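CghA (Chaetomium globosum, PDB 6KBC) is a two-domain, beta-rich protein of the Diels-Alderase family, both domains of the calycin clan, with the ligand WK1 bound in a pocket. Local coordinates at residues Y165-P179 against T270-N284. Numbering follows the deposited sequence.
Sequences YPTLPQSDREAEVAP and TVNAALYRDGKIVSN
In both Tyr-165 (chi1 -74°) and Tyr-276 the first torsion sets CG anti to the carbonyl carbon, and the two rings meet obliquely. Tyr-165 CD2 sits over the centre of the Tyr-276 ring, 3.4 Å from its CG. The ring planes are 50° apart. The Tyr-165 ring also receives Gly-279 over one face: CA lies 3.6 Å from the ring centroid, close to the normal, a CH-pi contact. Gly-279 belongs to the type I' turn from Arg-277 to Lys-280. Water 1 joins Tyr-165 OH to Gly-279 N. Beyond the rings, Tyr-276 OH donates to Pro-166 O (2.6 Å), which lies at the ring edge, in its plane, while water 2 donates to both that hydroxyl and Thr-167 OG1, which also hydrogen-bonds to Arg-185 O of strand 181-200.

At the other end, CG of Asn-272 stands anti to the backbone N, and ND2 spans two carbonyls, Glu-174 O at 2.8 Å and Glu-176 O at 2.9 Å. The Glu-176 bond is nearly straight (170°), the other bent; both acceptors lie near the amide plane. Thr-270 OG1 donates to Val-177 O (2.6 Å) in the carbonyl plane. The Val-177 side chain lies about 5 Å from the bound WK1, consistent with this end lying beside the ligand pocket. The arrangement is an interdomain interface, joining a loop with a short helical turn of the N-terminal calycin-clan domain to a beta hairpin of the C-terminal one.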
loop_
_atom_site.group_PDB
_atom_site.type_symbol
_atom_site.label_atom_id
_atom_site.label_comp_id
_atom_site.label_asym_id
_atom_site.label_seq_id
_atom_site.Cartn_x
_atom_site.Cartn_y
_atom_site.Cartn_z
ATOM N N TYR A 165 -14.066 -8.790 3.098
ATOM C CA TYR A 165 -14.559 -7.429 3.229
ATOM C C TYR A 165 -14.936 -6.883 1.854
ATOM O O TYR A 165 -14.191 -7.073 0.891
ATOM C CB TYR A 165 -13.485 -6.509 3.821
ATOM C CG TYR A 165 -13.173 -6.636 5.293
ATOM C CD1 TYR A 165 -13.426 -7.817 6.004
ATOM C CD2 TYR A 165 -12.569 -5.579 5.962
ATOM C CE1 TYR A 165 -13.110 -7.912 7.352
ATOM C CE2 TYR A 165 -12.249 -5.666 7.285
ATOM C CZ TYR A 165 -12.516 -6.825 7.979
ATOM O OH TYR A 165 -12.178 -6.861 9.305
ATOM N N PRO A 166 -16.047 -6.160 1.742
ATOM C CA PRO A 166 -16.345 -5.463 0.484
ATOM C C PRO A 166 -15.259 -4.449 0.167
ATOM O O PRO A 166 -14.811 -3.704 1.041
ATOM C CB PRO A 166 -17.688 -4.777 0.767
ATOM C CG PRO A 166 -17.756 -4.659 2.252
ATOM C CD PRO A 166 -17.038 -5.870 2.792
ATOM N N THR A 167 -14.832 -4.413 -1.097
ATOM C CA THR A 167 -13.673 -3.592 -1.432
ATOM C C THR A 167 -13.556 -3.190 -2.900
ATOM O O THR A 167 -12.891 -2.199 -3.220
ATOM C CB THR A 167 -12.397 -4.339 -1.027
ATOM O OG1 THR A 167 -11.265 -3.470 -1.175
ATOM C CG2 THR A 167 -12.195 -5.588 -1.902
ATOM N N LEU A 168 -14.160 -3.964 -3.812
ATOM C CA LEU A 168 -13.749 -3.779 -5.202
ATOM C C LEU A 168 -14.402 -2.522 -5.781
ATOM O O LEU A 168 -15.552 -2.214 -5.457
ATOM C CB LEU A 168 -14.114 -5.017 -6.037
ATOM C CG LEU A 168 -13.314 -6.281 -5.669
ATOM C CD1 LEU A 168 -13.850 -7.545 -6.377
ATOM C CD2 LEU A 168 -11.830 -6.107 -5.990
ATOM N N PRO A 169 -13.681 -1.762 -6.608
ATOM C CA PRO A 169 -14.269 -0.550 -7.182
ATOM C C PRO A 169 -15.307 -0.904 -8.231
ATOM O O PRO A 169 -15.126 -1.822 -9.037
ATOM C CB PRO A 169 -13.071 0.171 -7.802
ATOM C CG PRO A 169 -12.132 -0.930 -8.151
ATOM C CD PRO A 169 -12.299 -1.973 -7.068
ATOM N N GLN A 170 -16.399 -0.154 -8.213
ATOM C CA GLN A 170 -17.539 -0.413 -9.074
ATOM C C GLN A 170 -17.535 0.479 -10.307
ATOM O O GLN A 170 -18.449 0.387 -11.134
ATOM C CB GLN A 170 -18.827 -0.209 -8.282
ATOM C CG GLN A 170 -19.006 -1.107 -7.036
ATOM C CD GLN A 170 -18.802 -2.597 -7.297
ATOM O OE1 GLN A 170 -17.702 -3.135 -7.133
ATOM N NE2 GLN A 170 -19.865 -3.268 -7.732
ATOM N N SER A 171 -16.509 1.314 -10.456
ATOM C CA SER A 171 -16.436 2.364 -11.461
ATOM C C SER A 171 -14.996 2.855 -11.512
ATOM O O SER A 171 -14.192 2.571 -10.620
ATOM C CB SER A 171 -17.403 3.503 -11.127
ATOM O OG SER A 171 -16.882 4.312 -10.074
ATOM N N ASP A 172 -14.669 3.589 -12.579
ATOM C CA ASP A 172 -13.336 4.167 -12.677
ATOM C C ASP A 172 -13.055 5.101 -11.507
ATOM O O ASP A 172 -11.947 5.102 -10.959
ATOM C CB ASP A 172 -13.178 4.914 -14.001
ATOM C CG ASP A 172 -13.005 3.980 -15.177
ATOM O OD1 ASP A 172 -13.511 2.835 -15.108
ATOM O OD2 ASP A 172 -12.348 4.385 -16.157
ATOM N N ARG A 173 -14.057 5.892 -11.107
ATOM C CA ARG A 173 -13.897 6.838 -10.006
ATOM C C ARG A 173 -13.527 6.124 -8.708
ATOM O O ARG A 173 -12.675 6.597 -7.948
ATOM C CB ARG A 173 -15.194 7.636 -9.830
ATOM C CG ARG A 173 -15.218 8.608 -8.651
ATOM C CD ARG A 173 -14.138 9.656 -8.819
ATOM N NE ARG A 173 -14.030 10.549 -7.669
ATOM C CZ ARG A 173 -13.345 10.267 -6.565
ATOM N NH1 ARG A 173 -12.722 9.097 -6.454
ATOM N NH2 ARG A 173 -13.279 11.163 -5.579
ATOM N N GLU A 174 -14.161 4.981 -8.436
ATOM C CA GLU A 174 -13.892 4.253 -7.201
ATOM C C GLU A 174 -12.519 3.598 -7.187
ATOM O O GLU A 174 -12.013 3.279 -6.109
ATOM C CB GLU A 174 -14.984 3.215 -6.983
ATOM C CG GLU A 174 -16.365 3.843 -6.900
ATOM C CD GLU A 174 -17.381 2.927 -6.236
ATOM O OE1 GLU A 174 -18.346 3.438 -5.627
ATOM O OE2 GLU A 174 -17.212 1.693 -6.334
ATOM N N ALA A 175 -11.896 3.402 -8.341
ATOM C CA ALA A 175 -10.547 2.862 -8.386
ATOM C C ALA A 175 -9.482 3.938 -8.281
ATOM O O ALA A 175 -8.308 3.619 -8.059
ATOM C CB ALA A 175 -10.336 2.076 -9.684
ATOM N N GLU A 176 -9.865 5.199 -8.447
ATOM C CA GLU A 176 -8.898 6.273 -8.495
ATOM C C GLU A 176 -8.361 6.571 -7.103
ATOM O O GLU A 176 -9.093 6.501 -6.114
ATOM C CB GLU A 176 -9.552 7.526 -9.075
ATOM C CG GLU A 176 -9.770 7.450 -10.576
ATOM C CD GLU A 176 -10.251 8.770 -11.159
ATOM O OE1 GLU A 176 -11.008 9.491 -10.468
ATOM O OE2 GLU A 176 -9.854 9.082 -12.299
ATOM N N VAL A 177 -7.080 6.910 -7.044
ATOM C CA VAL A 177 -6.497 7.608 -5.901
ATOM C C VAL A 177 -6.193 9.062 -6.244
ATOM O O VAL A 177 -5.869 9.849 -5.341
ATOM C CB VAL A 177 -5.221 6.893 -5.409
ATOM C CG1 VAL A 177 -4.136 6.966 -6.467
ATOM C CG2 VAL A 177 -4.742 7.426 -4.054
ATOM N N ALA A 178 -6.266 9.417 -7.522
ATOM C CA ALA A 178 -6.211 10.773 -8.058
ATOM C C ALA A 178 -6.716 10.688 -9.494
ATOM O O ALA A 178 -6.882 9.576 -10.028
ATOM C CB ALA A 178 -4.784 11.354 -7.997
ATOM N N PRO A 179 -7.017 11.831 -10.143
ATOM C CA PRO A 179 -7.488 11.750 -11.539
ATOM C C PRO A 179 -6.564 10.927 -12.426
ATOM O O PRO A 179 -5.369 11.222 -12.544
ATOM C CB PRO A 179 -7.542 13.222 -11.985
ATOM C CG PRO A 179 -7.777 13.984 -10.714
ATOM C CD PRO A 179 -7.013 13.224 -9.641
ATOM N N THR A 270 -6.377 14.079 -2.524
ATOM C CA THR A 270 -7.126 12.931 -3.026
ATOM C C THR A 270 -6.817 11.694 -2.192
ATOM O O THR A 270 -5.760 11.593 -1.556
ATOM C CB THR A 270 -6.824 12.654 -4.511
ATOM O OG1 THR A 270 -5.447 12.294 -4.677
ATOM C CG2 THR A 270 -7.110 13.902 -5.362
ATOM N N VAL A 271 -7.738 10.727 -2.221
ATOM C CA VAL A 271 -7.608 9.567 -1.347
ATOM C C VAL A 271 -8.445 8.415 -1.880
ATOM O O VAL A 271 -9.524 8.606 -2.444
ATOM C CB VAL A 271 -8.004 9.910 0.114
ATOM C CG1 VAL A 271 -9.504 10.109 0.244
ATOM C CG2 VAL A 271 -7.538 8.833 1.069
ATOM N N ASN A 272 -7.949 7.211 -1.666
ATOM C CA ASN A 272 -8.759 6.008 -1.782
ATOM C C ASN A 272 -8.585 5.275 -0.460
ATOM O O ASN A 272 -7.493 4.791 -0.167
ATOM C CB ASN A 272 -8.309 5.171 -2.970
ATOM C CG ASN A 272 -9.320 4.115 -3.328
ATOM O OD1 ASN A 272 -9.628 3.248 -2.502
ATOM N ND2 ASN A 272 -9.904 4.219 -4.525
ATOM N N ALA A 273 -9.632 5.261 0.360
ATOM C CA ALA A 273 -9.508 4.787 1.729
ATOM C C ALA A 273 -10.791 4.092 2.133
ATOM O O ALA A 273 -11.852 4.289 1.531
ATOM C CB ALA A 273 -9.215 5.927 2.716
ATOM N N ALA A 274 -10.697 3.319 3.205
ATOM C CA ALA A 274 -11.862 2.603 3.685
ATOM C C ALA A 274 -11.718 2.369 5.176
ATOM O O ALA A 274 -10.620 2.075 5.663
ATOM C CB ALA A 274 -12.034 1.268 2.947
ATOM N N LEU A 275 -12.827 2.502 5.892
ATOM C CA LEU A 275 -12.907 2.096 7.283
ATOM C C LEU A 275 -13.963 1.004 7.396
ATOM O O LEU A 275 -15.062 1.136 6.849
ATOM C CB LEU A 275 -13.250 3.256 8.199
ATOM C CG LEU A 275 -13.405 2.894 9.672
ATOM C CD1 LEU A 275 -12.056 2.504 10.285
ATOM C CD2 LEU A 275 -14.036 4.067 10.419
ATOM N N TYR A 276 -13.619 -0.068 8.086
ATOM C CA TYR A 276 -14.535 -1.165 8.337
ATOM C C TYR A 276 -14.725 -1.277 9.834
ATOM O O TYR A 276 -13.824 -0.954 10.604
ATOM C CB TYR A 276 -13.997 -2.470 7.783
ATOM C CG TYR A 276 -13.707 -2.441 6.314
ATOM C CD1 TYR A 276 -12.477 -2.002 5.842
ATOM C CD2 TYR A 276 -14.651 -2.900 5.386
ATOM C CE1 TYR A 276 -12.198 -1.980 4.491
ATOM C CE2 TYR A 276 -14.380 -2.883 4.031
ATOM C CZ TYR A 276 -13.156 -2.422 3.590
ATOM O OH TYR A 276 -12.864 -2.408 2.251
ATOM N N ARG A 277 -15.913 -1.707 10.241
ATOM C CA ARG A 277 -16.176 -2.079 11.622
ATOM C C ARG A 277 -16.743 -3.489 11.602
ATOM O O ARG A 277 -17.799 -3.719 11.008
ATOM C CB ARG A 277 -17.146 -1.111 12.296
ATOM C CG ARG A 277 -17.268 -1.332 13.803
ATOM C CD ARG A 277 -18.341 -0.442 14.423
ATOM N NE ARG A 277 -18.008 -0.077 15.803
ATOM C CZ ARG A 277 -18.139 -0.887 16.856
ATOM N NH1 ARG A 277 -18.608 -2.124 16.707
ATOM N NH2 ARG A 277 -17.807 -0.454 18.065
ATOM N N ASP A 278 -16.025 -4.422 12.216
ATOM C CA ASP A 278 -16.372 -5.846 12.165
ATOM C C ASP A 278 -16.636 -6.303 10.739
ATOM O O ASP A 278 -17.557 -7.073 10.473
ATOM C CB ASP A 278 -17.567 -6.157 13.054
ATOM C CG ASP A 278 -17.258 -5.965 14.509
ATOM O OD1 ASP A 278 -16.245 -6.535 14.968
ATOM O OD2 ASP A 278 -18.032 -5.256 15.187
ATOM N N GLY A 279 -15.823 -5.814 9.807
ATOM C CA GLY A 279 -15.893 -6.277 8.443
ATOM C C GLY A 279 -16.946 -5.620 7.585
ATOM O O GLY A 279 -16.990 -5.886 6.377
ATOM N N LYS A 280 -17.794 -4.777 8.150
ATOM C CA LYS A 280 -18.742 -3.997 7.365
ATOM C C LYS A 280 -18.101 -2.653 7.023
ATOM O O LYS A 280 -17.535 -1.996 7.905
ATOM C CB LYS A 280 -20.011 -3.786 8.170
ATOM C CG LYS A 280 -20.690 -5.117 8.442
ATOM C CD LYS A 280 -21.987 -4.978 9.182
ATOM C CE LYS A 280 -22.501 -6.366 9.479
ATOM N NZ LYS A 280 -22.859 -7.045 8.208
ATOM N N ILE A 281 -18.194 -2.239 5.760
ATOM C CA ILE A 281 -17.610 -0.956 5.381
ATOM C C ILE A 281 -18.476 0.161 5.951
ATOM O O ILE A 281 -19.693 0.206 5.743
ATOM C CB ILE A 281 -17.433 -0.846 3.861
ATOM C CG1 ILE A 281 -16.619 0.419 3.518
ATOM C CG2 ILE A 281 -18.770 -0.944 3.120
ATOM C CD1 ILE A 281 -15.785 0.273 2.270
ATOM N N VAL A 282 -17.865 1.042 6.738
ATOM C CA VAL A 282 -18.619 2.113 7.371
ATOM C C VAL A 282 -18.201 3.483 6.859
ATOM O O VAL A 282 -18.943 4.459 7.062
ATOM C CB VAL A 282 -18.523 2.036 8.910
ATOM C CG1 VAL A 282 -19.171 0.720 9.412
ATOM C CG2 VAL A 282 -17.074 2.139 9.391
ATOM N N SER A 283 -17.072 3.576 6.161
ATOM C CA SER A 283 -16.725 4.774 5.402
ATOM C C SER A 283 -16.013 4.328 4.134
ATOM O O SER A 283 -14.907 3.783 4.194
ATOM C CB SER A 283 -15.849 5.728 6.224
ATOM O OG SER A 283 -15.652 6.961 5.531
ATOM N N ASN A 284 -16.650 4.550 2.987
ATOM C CA ASN A 284 -16.018 4.336 1.688
ATOM C C ASN A 284 -15.439 5.678 1.255
ATOM O O ASN A 284 -16.067 6.455 0.525
ATOM C CB ASN A 284 -17.034 3.788 0.692
ATOM C CG ASN A 284 -16.436 3.532 -0.672
ATOM O OD1 ASN A 284 -15.227 3.486 -0.830
ATOM N ND2 ASN A 284 -17.294 3.357 -1.670
HETATM O O HOH W 1 -13.418 -4.566 10.482
HETATM O O HOH W 2 -11.090 -1.138 0.552
HETATM O O HOH W 3 -10.468 8.688 -5.070
#